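Local coordinates for protocatechuate decarboxylase (PDB 5O3M), which probably catalyses decarboxylation of 3,4-dihydroxybenzoic acid to catechol, as a member of the UbiD family of prenylated-flavin-dependent enzymes, at residues Gln36-Gln41 and Ala102-Gly107. Numbering follows the deposited sequence.
Sequences QQHDNQ and AALLLG
Leu104 reaches His38 with both methyl groups and Gln41 with CD1 alone, an example of one branched side chain serving two unlike partners. Its CB leaves the helix toward the 36-41 loop, and CG, set anti to the carbonyl carbon (chi1 -71°), carries the fork outward. One prong, CD1, does most of the touching. Leu104 CD1 stands over a face of the His38 imidazole, 3.9 Å from the ring centroid and only 15° off the normal, a CH-pi contact whose nearest ring atom is His38 CG at 3.8 Å. The same methyl touches Gln41 at CG and at the amide carbon CD, each 3.9 Å from Leu104 CD1. Both partners come from a type II beta turn, His38 to Gln41, that links helix 28-36 to strand 42-45 in the N-terminal domain of the UbiD fold, while Leu104 sits in the last turn of helix 99-106, which closes at Gly107 in a Schellman motif. The other prong reaches the far end of the imidazole, Leu104 CD2 lying 3.9 Å from His38 NE2. Gln41 OE1 accepts a hydrogen bond from NH1 of Arg101, nearly one turn back from Leu104 on the same helix.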
# COMPACT_ATOMS: atom_id res chain seq x y z
N GLN A 36 -40.42 -18.87 -32.87
CA GLN A 36 -41.75 -19.34 -32.51
C GLN A 36 -41.81 -20.84 -32.29
O GLN A 36 -42.79 -21.32 -31.72
CB GLN A 36 -42.74 -18.93 -33.59
CG GLN A 36 -42.99 -17.44 -33.60
CD GLN A 36 -43.92 -17.04 -34.73
OE1 GLN A 36 -43.66 -17.36 -35.88
NE2 GLN A 36 -45.00 -16.36 -34.39
N GLN A 37 -40.79 -21.58 -32.72
CA GLN A 37 -40.71 -23.02 -32.47
C GLN A 37 -40.06 -23.36 -31.13
O GLN A 37 -39.88 -24.54 -30.82
CB GLN A 37 -39.94 -23.70 -33.61
CG GLN A 37 -40.67 -23.64 -34.95
CD GLN A 37 -42.03 -24.36 -34.90
OE1 GLN A 37 -42.14 -25.45 -34.33
NE2 GLN A 37 -43.05 -23.74 -35.48
N HIS A 38 -39.69 -22.35 -30.33
CA HIS A 38 -39.19 -22.55 -28.97
C HIS A 38 -40.05 -21.74 -28.01
O HIS A 38 -40.52 -20.65 -28.35
CB HIS A 38 -37.73 -22.12 -28.83
CG HIS A 38 -36.79 -22.95 -29.64
ND1 HIS A 38 -36.49 -22.67 -30.96
CD2 HIS A 38 -36.08 -24.05 -29.32
CE1 HIS A 38 -35.64 -23.56 -31.42
NE2 HIS A 38 -35.37 -24.41 -30.44
N ASP A 39 -40.25 -22.28 -26.82
CA ASP A 39 -41.14 -21.65 -25.86
C ASP A 39 -40.45 -20.48 -25.17
O ASP A 39 -39.28 -20.54 -24.79
CB ASP A 39 -41.63 -22.68 -24.85
CG ASP A 39 -42.57 -23.71 -25.49
OD1 ASP A 39 -43.76 -23.38 -25.72
OD2 ASP A 39 -42.11 -24.83 -25.80
N ASN A 40 -41.20 -19.38 -25.04
CA ASN A 40 -40.78 -18.17 -24.33
C ASN A 40 -39.61 -17.45 -25.02
O ASN A 40 -38.83 -16.76 -24.37
CB ASN A 40 -40.44 -18.49 -22.87
CG ASN A 40 -41.56 -19.26 -22.16
OD1 ASN A 40 -41.31 -20.31 -21.56
ND2 ASN A 40 -42.79 -18.75 -22.23
N GLN A 41 -39.52 -17.57 -26.35
CA GLN A 41 -38.53 -16.85 -27.13
C GLN A 41 -39.12 -15.68 -27.92
O GLN A 41 -38.42 -14.69 -28.15
CB GLN A 41 -37.82 -17.80 -28.10
CG GLN A 41 -36.85 -18.73 -27.39
CD GLN A 41 -35.73 -17.96 -26.69
OE1 GLN A 41 -35.33 -16.88 -27.12
NE2 GLN A 41 -35.24 -18.51 -25.59
N ALA A 102 -29.59 -15.71 -28.91
CA ALA A 102 -28.60 -15.49 -29.97
C ALA A 102 -27.98 -16.81 -30.40
O ALA A 102 -27.75 -17.04 -31.60
CB ALA A 102 -27.52 -14.50 -29.50
N ALA A 103 -27.74 -17.71 -29.45
CA ALA A 103 -27.25 -19.03 -29.80
C ALA A 103 -28.27 -19.79 -30.65
O ALA A 103 -27.91 -20.40 -31.67
CB ALA A 103 -26.91 -19.83 -28.53
N LEU A 104 -29.54 -19.79 -30.24
CA LEU A 104 -30.58 -20.41 -31.07
C LEU A 104 -30.57 -19.83 -32.48
O LEU A 104 -30.65 -20.57 -33.46
CB LEU A 104 -31.96 -20.23 -30.44
CG LEU A 104 -32.40 -20.96 -29.18
CD1 LEU A 104 -33.85 -20.61 -28.92
CD2 LEU A 104 -32.20 -22.50 -29.27
N LEU A 105 -30.49 -18.50 -32.59
CA LEU A 105 -30.60 -17.88 -33.90
C LEU A 105 -29.40 -18.17 -34.80
O LEU A 105 -29.53 -18.14 -36.03
CB LEU A 105 -30.80 -16.38 -33.74
CG LEU A 105 -32.13 -15.99 -33.11
CD1 LEU A 105 -32.10 -14.55 -32.57
CD2 LEU A 105 -33.27 -16.15 -34.14
N LEU A 106 -28.24 -18.46 -34.22
CA LEU A 106 -27.05 -18.79 -34.98
C LEU A 106 -26.78 -20.29 -35.00
O LEU A 106 -25.82 -20.72 -35.64
CB LEU A 106 -25.83 -18.05 -34.42
CG LEU A 106 -25.83 -16.52 -34.56
CD1 LEU A 106 -24.59 -15.88 -33.93
CD2 LEU A 106 -25.95 -16.11 -36.02
N GLY A 107 -27.60 -21.07 -34.31
CA GLY A 107 -27.49 -22.52 -34.34
C GLY A 107 -26.28 -23.10 -33.62
O GLY A 107 -25.69 -24.06 -34.11